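Local coordinates for protein MlnE (Bacillus amyloliquefaciens subsp. plantarum, PDB 5D2E) that probably uses its NADP-bound ketoreductase region, the N-terminal part of a much longer synthase, to reduce beta-keto groups of the growing chain on the macrolactin polyketide assembly line, at residues F403-S408 / G430-R435; D142-Q147 / T388-K393; T35-M40 / F484-S489. All blocks are in the same frame, centred on the assembly; numbering follows the deposited sequence.

Contact 1: F403-S408 / G430-R435; sequences FVMFSS and GFTQYR. With NAP (NADP nicotinamide-adenine-dinucleotide phosphate), chain B.
F431 opens the helical side by turning the edge of its ring to M405, whose SD lies near the ring plane and 4.5 Å from CD2 of F431. An unbranched methionine suits this place: bent at chi3, it carries its methyl on to the next residue. There M405 CE meets CG2 of T432 at 3.7 Å, while OG1 of T432 is bonded back to the carbonyl of D429, so this threonine offers the strand a purely apolar branch. One turn beyond F431 comes R435. The turn about its CG-CD bond (chi3 89°) lays CD and the guanidinium together over one face of F403. The planes differ by only 10°, the centres are 4.1 Å apart, and CZ stands off-centre, in a cation-pi stack that still lets NE pair with D392 and NH1 bond to T444. A chi1 of -174° sets the F403 ring broadside to R435, with CB of F403 3.3 Å from NH1 of R435. Farther along the strand, O of S407 lies 3.2 Å from C6N of the nicotinamide. Segments 403-408 and 430-435 run antiparallel, as successive elements of a Rossmann-type beta-alpha-beta unit whose strand end borders the NADP site.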
# COMPACT_ATOMS: atom_id res chain seq x y z
N PHE A 403 -11.46 -12.41 -3.64
CA PHE A 403 -11.27 -10.96 -3.93
C PHE A 403 -9.77 -10.82 -3.83
O PHE A 403 -9.21 -10.87 -2.72
CB PHE A 403 -12.01 -10.11 -2.87
CG PHE A 403 -12.00 -8.61 -3.13
CD1 PHE A 403 -10.90 -7.86 -2.83
CD2 PHE A 403 -13.12 -7.95 -3.60
CE1 PHE A 403 -10.90 -6.49 -3.03
CE2 PHE A 403 -13.14 -6.58 -3.78
CZ PHE A 403 -12.04 -5.84 -3.48
N VAL A 404 -9.10 -10.70 -4.98
CA VAL A 404 -7.66 -10.73 -5.06
C VAL A 404 -7.15 -9.42 -5.64
O VAL A 404 -7.59 -9.01 -6.70
CB VAL A 404 -7.09 -11.91 -5.88
CG1 VAL A 404 -5.56 -11.87 -5.88
CG2 VAL A 404 -7.59 -13.26 -5.33
N MET A 405 -6.29 -8.75 -4.89
CA MET A 405 -5.69 -7.51 -5.29
C MET A 405 -4.26 -7.75 -5.84
O MET A 405 -3.39 -8.38 -5.20
CB MET A 405 -5.70 -6.57 -4.10
CG MET A 405 -7.13 -6.15 -3.73
SD MET A 405 -7.18 -5.46 -2.06
CE MET A 405 -7.15 -7.03 -1.23
N PHE A 406 -3.99 -7.22 -7.04
CA PHE A 406 -2.63 -7.29 -7.67
C PHE A 406 -1.82 -6.10 -7.21
O PHE A 406 -1.90 -4.99 -7.77
CB PHE A 406 -2.76 -7.35 -9.21
CG PHE A 406 -3.17 -8.73 -9.76
CD1 PHE A 406 -3.56 -9.79 -8.93
CD2 PHE A 406 -3.14 -8.97 -11.11
CE1 PHE A 406 -3.88 -11.04 -9.42
CE2 PHE A 406 -3.48 -10.24 -11.60
CZ PHE A 406 -3.83 -11.27 -10.77
N SER A 407 -1.10 -6.33 -6.12
CA SER A 407 -0.31 -5.30 -5.51
C SER A 407 1.12 -5.41 -6.09
O SER A 407 1.35 -6.08 -7.10
CB SER A 407 -0.39 -5.47 -3.99
OG SER A 407 0.23 -4.37 -3.34
N SER A 408 2.07 -4.74 -5.47
CA SER A 408 3.39 -4.62 -5.98
C SER A 408 4.36 -4.74 -4.85
O SER A 408 4.13 -4.26 -3.73
CB SER A 408 3.54 -3.25 -6.69
OG SER A 408 4.90 -2.98 -6.97
N GLY A 430 -3.17 -3.32 3.20
CA GLY A 430 -3.87 -3.06 4.46
C GLY A 430 -5.40 -3.24 4.37
O GLY A 430 -6.04 -3.66 5.36
N PHE A 431 -5.96 -3.06 3.18
CA PHE A 431 -7.38 -3.18 3.01
C PHE A 431 -7.88 -4.60 3.25
O PHE A 431 -9.06 -4.82 3.54
CB PHE A 431 -7.83 -2.65 1.65
CG PHE A 431 -9.33 -2.54 1.50
CD1 PHE A 431 -10.04 -1.55 2.18
CD2 PHE A 431 -10.05 -3.45 0.72
CE1 PHE A 431 -11.44 -1.45 2.06
CE2 PHE A 431 -11.42 -3.31 0.55
CZ PHE A 431 -12.13 -2.34 1.23
N THR A 432 -6.97 -5.57 3.09
CA THR A 432 -7.30 -6.94 3.36
C THR A 432 -7.87 -7.05 4.80
O THR A 432 -8.77 -7.89 5.05
CB THR A 432 -6.09 -7.88 3.31
OG1 THR A 432 -5.13 -7.42 4.22
CG2 THR A 432 -5.47 -7.99 1.90
N GLN A 433 -7.35 -6.27 5.73
CA GLN A 433 -7.81 -6.35 7.13
C GLN A 433 -9.21 -5.78 7.29
O GLN A 433 -9.90 -6.16 8.21
CB GLN A 433 -6.89 -5.54 8.02
CG GLN A 433 -5.52 -6.17 8.15
CD GLN A 433 -4.70 -5.41 9.22
OE1 GLN A 433 -5.18 -5.17 10.36
NE2 GLN A 433 -3.49 -4.96 8.83
N TYR A 434 -9.61 -4.83 6.44
CA TYR A 434 -10.93 -4.30 6.47
C TYR A 434 -11.92 -5.37 6.06
O TYR A 434 -12.99 -5.56 6.66
CB TYR A 434 -11.04 -3.05 5.59
CG TYR A 434 -12.43 -2.43 5.49
CD1 TYR A 434 -13.35 -2.85 4.51
CD2 TYR A 434 -12.82 -1.42 6.36
CE1 TYR A 434 -14.61 -2.26 4.40
CE2 TYR A 434 -14.09 -0.85 6.28
CZ TYR A 434 -14.98 -1.27 5.30
OH TYR A 434 -16.22 -0.66 5.20
N ARG A 435 -11.59 -6.09 5.00
CA ARG A 435 -12.51 -7.13 4.53
C ARG A 435 -12.71 -8.21 5.59
O ARG A 435 -13.80 -8.73 5.76
CB ARG A 435 -12.01 -7.75 3.20
CG ARG A 435 -11.99 -6.71 2.09
CD ARG A 435 -11.95 -7.38 0.73
NE ARG A 435 -13.32 -7.65 0.26
CZ ARG A 435 -13.81 -8.83 -0.01
NH1 ARG A 435 -13.11 -9.94 0.21
NH2 ARG A 435 -15.01 -8.89 -0.48
PA NAP B . -1.35 -2.70 -17.67
O1A NAP B . -1.18 -3.62 -18.91
O2A NAP B . -1.31 -1.18 -17.76
O5B NAP B . -2.82 -3.08 -17.16
C5B NAP B . -3.44 -2.27 -16.16
C4B NAP B . -4.82 -2.00 -16.72
O4B NAP B . -5.52 -1.18 -15.76
C3B NAP B . -4.84 -1.20 -18.05
O3B NAP B . -5.33 -2.03 -19.12
C2B NAP B . -5.84 -0.06 -17.79
O2B NAP B . -6.72 0.10 -18.87
C1B NAP B . -6.53 -0.51 -16.48
N9A NAP B . -6.99 0.58 -15.64
C8A NAP B . -6.25 1.64 -15.13
N7A NAP B . -7.05 2.51 -14.42
C5A NAP B . -8.28 1.96 -14.40
C6A NAP B . -9.57 2.34 -13.85
N6A NAP B . -9.63 3.48 -13.10
N1A NAP B . -10.68 1.52 -14.15
C2A NAP B . -10.54 0.41 -14.89
N3A NAP B . -9.36 0.00 -15.43
C4A NAP B . -8.25 0.72 -15.24
O3 NAP B . -0.32 -3.14 -16.48
PN NAP B . 0.08 -4.66 -16.06
O1N NAP B . 1.57 -4.87 -16.28
O2N NAP B . -1.04 -5.53 -16.58
O5D NAP B . -0.10 -4.72 -14.46
C5D NAP B . -1.45 -4.98 -13.98
C4D NAP B . -1.55 -4.86 -12.45
O4D NAP B . -0.55 -5.62 -11.79
C3D NAP B . -1.32 -3.40 -12.04
O3D NAP B . -2.28 -3.05 -11.05
C2D NAP B . 0.10 -3.36 -11.52
O2D NAP B . 0.31 -2.29 -10.55
C1D NAP B . 0.34 -4.80 -10.98
N1N NAP B . 1.78 -5.14 -11.06
C2N NAP B . 2.37 -5.43 -12.28
C3N NAP B . 3.74 -5.76 -12.43
C7N NAP B . 4.37 -6.09 -13.80
O7N NAP B . 5.58 -6.31 -13.90
N7N NAP B . 3.65 -6.19 -14.93
C4N NAP B . 4.52 -5.75 -11.26
C5N NAP B . 3.93 -5.41 -10.04
C6N NAP B . 2.55 -5.13 -9.95
P2B NAP B . -7.50 1.50 -19.22
O1X NAP B . -6.47 2.61 -19.43
O2X NAP B . -8.37 1.17 -20.47
O3X NAP B . -8.34 1.80 -18.01

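Contact 2: D142-Q147 / T388-K393; sequences DAMRKQ and TVWLDK
The indole of W390 receives the end of M144 obliquely, at its six-membered ring, with SD of M144 5.3 Å from the ring centroid and 26° off the normal. This is a Met-aromatic contact between helix 141-164 of the N-terminal Rossmann-like part, probably the structural subdomain of the ketoreductase, and helix 386-394 of the NADP-binding part. The other end of the indole system is polar: NE1 bonds to the carbonyl of S335, which helps hold the ring in its rotation, and a glycerol, probably left from crystallisation, is a second, incidental partner. Beside W390, V389 meets the same methionine tip to tip. M144 leaves its helix with CG anti to the carbonyl carbon and stays extended through chi2 (-177°), which carries the sulfur across the gap to both neighbours. A long, flexible and polarisable side chain suits a place where the backbones stay well apart, the nearest CA atoms, those of M144 and V389, being 9.7 Å from each other. The branched V389 offers a broad apolar end in return: CG1 and CG2 of V389 each stand 3.9 Å from SD of M144, so both methyls share the sulfur.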
# COMPACT_ATOMS: atom_id res chain seq x y z
N ASP A 142 -15.95 10.90 1.24
CA ASP A 142 -15.58 12.02 2.09
C ASP A 142 -14.54 11.61 3.15
O ASP A 142 -13.59 12.32 3.40
CB ASP A 142 -16.83 12.55 2.79
CG ASP A 142 -16.55 13.82 3.54
OD1 ASP A 142 -16.22 14.81 2.88
OD2 ASP A 142 -16.58 13.82 4.79
N ALA A 143 -14.74 10.47 3.78
CA ALA A 143 -13.85 10.03 4.82
C ALA A 143 -12.48 9.74 4.21
O ALA A 143 -11.47 10.10 4.79
CB ALA A 143 -14.35 8.77 5.49
N MET A 144 -12.47 9.03 3.09
CA MET A 144 -11.19 8.68 2.47
C MET A 144 -10.43 9.91 2.02
O MET A 144 -9.22 10.01 2.24
CB MET A 144 -11.38 7.68 1.38
CG MET A 144 -11.79 6.31 1.90
SD MET A 144 -11.91 5.17 0.47
CE MET A 144 -13.46 5.68 -0.18
N ARG A 145 -11.13 10.88 1.45
CA ARG A 145 -10.49 12.12 1.05
C ARG A 145 -9.85 12.82 2.24
O ARG A 145 -8.71 13.29 2.13
CB ARG A 145 -11.48 13.07 0.34
CG ARG A 145 -11.76 12.69 -1.09
CD ARG A 145 -12.56 13.78 -1.83
NE ARG A 145 -12.94 13.32 -3.16
CZ ARG A 145 -12.09 13.14 -4.18
NH1 ARG A 145 -10.78 13.34 -4.07
NH2 ARG A 145 -12.58 12.72 -5.35
N LYS A 146 -10.56 12.90 3.36
CA LYS A 146 -10.00 13.56 4.56
C LYS A 146 -8.79 12.83 5.08
O LYS A 146 -7.79 13.50 5.44
CB LYS A 146 -11.02 13.69 5.67
CG LYS A 146 -12.15 14.59 5.22
CD LYS A 146 -13.14 14.98 6.32
CE LYS A 146 -14.08 16.06 5.73
NZ LYS A 146 -15.47 16.02 6.24
N GLN A 147 -8.85 11.48 5.09
CA GLN A 147 -7.69 10.72 5.59
C GLN A 147 -6.46 10.94 4.68
O GLN A 147 -5.35 11.15 5.15
CB GLN A 147 -7.99 9.25 5.75
CG GLN A 147 -9.01 8.92 6.87
CD GLN A 147 -8.87 7.49 7.31
OE1 GLN A 147 -8.61 6.60 6.48
NE2 GLN A 147 -8.91 7.27 8.60
N THR A 388 -10.38 -0.03 -5.35
CA THR A 388 -10.45 -1.20 -4.49
C THR A 388 -11.63 -1.12 -3.54
O THR A 388 -12.37 -2.09 -3.36
CB THR A 388 -9.15 -1.32 -3.71
OG1 THR A 388 -8.04 -1.34 -4.60
CG2 THR A 388 -9.12 -2.59 -2.89
N VAL A 389 -11.80 0.06 -2.92
CA VAL A 389 -12.85 0.24 -1.91
C VAL A 389 -14.21 0.16 -2.57
O VAL A 389 -15.13 -0.46 -2.03
CB VAL A 389 -12.65 1.54 -1.08
CG1 VAL A 389 -13.79 1.81 -0.11
CG2 VAL A 389 -11.31 1.43 -0.27
N TRP A 390 -14.32 0.76 -3.76
CA TRP A 390 -15.60 0.74 -4.45
C TRP A 390 -16.00 -0.64 -4.90
O TRP A 390 -17.22 -0.99 -4.89
CB TRP A 390 -15.59 1.70 -5.61
CG TRP A 390 -15.30 3.13 -5.31
CD1 TRP A 390 -14.75 4.01 -6.18
CD2 TRP A 390 -15.59 3.88 -4.12
NE1 TRP A 390 -14.60 5.24 -5.61
CE2 TRP A 390 -15.17 5.22 -4.36
CE3 TRP A 390 -16.20 3.59 -2.89
CZ2 TRP A 390 -15.29 6.26 -3.40
CZ3 TRP A 390 -16.35 4.65 -1.94
CH2 TRP A 390 -15.87 5.95 -2.20
N LEU A 391 -15.01 -1.46 -5.27
CA LEU A 391 -15.28 -2.83 -5.70
C LEU A 391 -15.76 -3.66 -4.52
O LEU A 391 -16.71 -4.40 -4.62
CB LEU A 391 -14.04 -3.47 -6.27
CG LEU A 391 -13.59 -3.03 -7.66
CD1 LEU A 391 -12.14 -3.32 -7.96
CD2 LEU A 391 -14.49 -3.78 -8.67
N ASP A 392 -15.11 -3.53 -3.39
CA ASP A 392 -15.57 -4.21 -2.19
C ASP A 392 -16.99 -3.74 -1.81
O ASP A 392 -17.83 -4.56 -1.45
CB ASP A 392 -14.66 -3.92 -1.02
CG ASP A 392 -15.26 -4.38 0.32
OD1 ASP A 392 -15.19 -5.59 0.57
OD2 ASP A 392 -15.75 -3.54 1.07
N LYS A 393 -17.21 -2.44 -1.86
CA LYS A 393 -18.46 -1.82 -1.45
C LYS A 393 -19.60 -2.26 -2.36
O LYS A 393 -20.58 -2.79 -1.88
CB LYS A 393 -18.34 -0.32 -1.47
CG LYS A 393 -19.50 0.39 -0.76
CD LYS A 393 -19.17 1.88 -0.75
CE LYS A 393 -20.13 2.71 0.12
NZ LYS A 393 -19.76 4.12 0.17

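Contact 3: T35-M40 / F484-S489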
# COMPACT_ATOMS: atom_id res chain seq x y z
N THR A 35 11.51 -18.69 -7.73
CA THR A 35 10.27 -18.01 -7.31
C THR A 35 9.99 -18.39 -5.88
O THR A 35 9.85 -19.56 -5.55
CB THR A 35 9.11 -18.43 -8.19
OG1 THR A 35 9.49 -18.19 -9.53
CG2 THR A 35 7.87 -17.59 -7.93
N HIS A 36 9.92 -17.41 -5.01
CA HIS A 36 9.71 -17.66 -3.58
C HIS A 36 8.53 -16.77 -3.06
O HIS A 36 8.37 -15.61 -3.50
CB HIS A 36 11.02 -17.33 -2.85
CG HIS A 36 12.27 -17.70 -3.60
ND1 HIS A 36 12.82 -18.97 -3.53
CD2 HIS A 36 13.07 -16.97 -4.42
CE1 HIS A 36 13.90 -19.01 -4.31
NE2 HIS A 36 14.08 -17.81 -4.85
N LEU A 37 7.69 -17.33 -2.18
CA LEU A 37 6.63 -16.58 -1.52
C LEU A 37 7.07 -16.18 -0.11
O LEU A 37 7.77 -16.93 0.58
CB LEU A 37 5.39 -17.39 -1.44
CG LEU A 37 4.79 -18.05 -2.67
CD1 LEU A 37 3.39 -18.49 -2.27
CD2 LEU A 37 4.69 -17.14 -3.85
N TYR A 38 6.70 -14.96 0.27
CA TYR A 38 7.05 -14.34 1.51
C TYR A 38 5.77 -13.77 2.21
O TYR A 38 4.81 -13.40 1.58
CB TYR A 38 8.04 -13.18 1.27
CG TYR A 38 9.32 -13.66 0.67
CD1 TYR A 38 9.40 -13.95 -0.68
CD2 TYR A 38 10.42 -13.84 1.43
CE1 TYR A 38 10.56 -14.41 -1.24
CE2 TYR A 38 11.60 -14.31 0.89
CZ TYR A 38 11.67 -14.58 -0.45
OH TYR A 38 12.83 -15.06 -1.00
N GLU A 39 5.82 -13.75 3.54
CA GLU A 39 4.77 -13.19 4.36
C GLU A 39 5.39 -12.36 5.46
O GLU A 39 6.55 -12.56 5.87
CB GLU A 39 3.83 -14.29 4.94
CG GLU A 39 4.52 -15.22 5.90
CD GLU A 39 3.78 -16.52 6.18
OE1 GLU A 39 2.57 -16.59 5.97
OE2 GLU A 39 4.48 -17.53 6.54
N MET A 40 4.57 -11.43 5.99
CA MET A 40 5.02 -10.61 7.09
C MET A 40 5.09 -11.42 8.36
O MET A 40 4.17 -12.17 8.69
CB MET A 40 4.08 -9.44 7.27
CG MET A 40 4.16 -8.45 6.13
SD MET A 40 5.76 -7.67 6.14
CE MET A 40 5.47 -6.54 4.75
N PHE A 484 0.59 -17.58 -8.04
CA PHE A 484 -0.78 -17.26 -7.77
C PHE A 484 -1.52 -18.48 -7.30
O PHE A 484 -2.19 -18.47 -6.27
CB PHE A 484 -1.43 -16.75 -9.02
CG PHE A 484 -2.92 -16.67 -8.93
CD1 PHE A 484 -3.52 -15.60 -8.31
CD2 PHE A 484 -3.73 -17.68 -9.46
CE1 PHE A 484 -4.86 -15.51 -8.21
CE2 PHE A 484 -5.10 -17.58 -9.36
CZ PHE A 484 -5.66 -16.50 -8.72
N GLN A 485 -1.38 -19.56 -8.07
CA GLN A 485 -1.95 -20.85 -7.70
C GLN A 485 -1.54 -21.28 -6.31
O GLN A 485 -2.39 -21.66 -5.49
CB GLN A 485 -1.53 -21.90 -8.78
CG GLN A 485 -2.32 -23.16 -8.83
CD GLN A 485 -3.81 -22.96 -9.06
OE1 GLN A 485 -4.26 -22.24 -9.97
NE2 GLN A 485 -4.59 -23.66 -8.25
N ASP A 486 -0.26 -21.18 -5.97
CA ASP A 486 0.18 -21.55 -4.65
C ASP A 486 -0.41 -20.60 -3.56
O ASP A 486 -0.88 -21.03 -2.51
CB ASP A 486 1.68 -21.42 -4.53
CG ASP A 486 2.25 -22.06 -3.26
OD1 ASP A 486 1.49 -22.62 -2.42
OD2 ASP A 486 3.49 -22.00 -3.10
N SER A 487 -0.34 -19.31 -3.85
CA SER A 487 -0.81 -18.26 -2.93
C SER A 487 -2.25 -18.49 -2.55
O SER A 487 -2.61 -18.39 -1.40
CB SER A 487 -0.67 -16.92 -3.59
OG SER A 487 0.70 -16.62 -3.67
N MET A 488 -3.06 -18.88 -3.52
CA MET A 488 -4.48 -19.05 -3.30
C MET A 488 -4.83 -20.23 -2.37
O MET A 488 -5.91 -20.27 -1.84
CB MET A 488 -5.21 -19.19 -4.63
CG MET A 488 -5.25 -17.95 -5.48
SD MET A 488 -6.14 -16.55 -4.69
CE MET A 488 -7.82 -17.13 -4.80
N SER A 489 -3.89 -21.16 -2.18
CA SER A 489 -4.14 -22.36 -1.39
C SER A 489 -3.58 -22.15 0.03
O SER A 489 -3.71 -23.01 0.90
CB SER A 489 -3.45 -23.57 -2.07
OG SER A 489 -2.04 -23.57 -1.74
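L37 and D486 lie at a slant to one another, and the leucine's branched end fills the angle between D486 and S487. L37 points toward the helix, and its CG, anti to the carbonyl carbon (chi1 -52°), brings the methyls to it. Its CD1 does most of the touching, at 3.6 Å from OD2 of D486 and 3.6 Å from OG of S487. The other methyl of L37, CD2, joins in more loosely, 4.0 Å from the same OG of S487. From the helix, D486 also points at the strand and sends its carboxylate out with CG opposite the backbone N (chi1 -168°), so that the carboxylate crosses L37 with OD2 nearest CD1. The acid sits at the margin of the contact, where its charge can remain near solvent, and OD1 has a long, weak ion pair with R490. S487 is buried, but its hydroxyl bonds to the carbonyl of A483 one turn earlier in the helix; a small residue with its polar end turned home can therefore accept a methyl. The carbonyl of D486 takes both N and OG of S489, the hydroxyl at 2.9 Å from O of D486 and tilted 18° from the carbonyl plane. Strand 494-499 meets both partners, V497 touching L37 and L495 touching S487. Helix 477-488 thus packs on the antiparallel pair of strands 35-46 and 494-499, the first from the N-terminal part of the chain, in alpha/beta layering as in Rossmann-like folds.

Contacts 1 and 2 lie side by side, their centres 13 Å apart, and helix 386-394 of contact 2 is followed along the chain by strand 402-408 of contact 1. They meet through the salt bridge of R435 with D392 and through T388 against M405, so helix 386-394 contacts both helix 419-437 and helix 141-164 of the preceding region. Contact 3 is about 14 Å from contact 1, centre to centre, and 27 Å from contact 2; V404 and M488 bridge the first gap. In sequence its two segments enclose both of the others. Contact 3 brings a strand from near the start of the chain against a helix near its end, tying the two ends of the fold together.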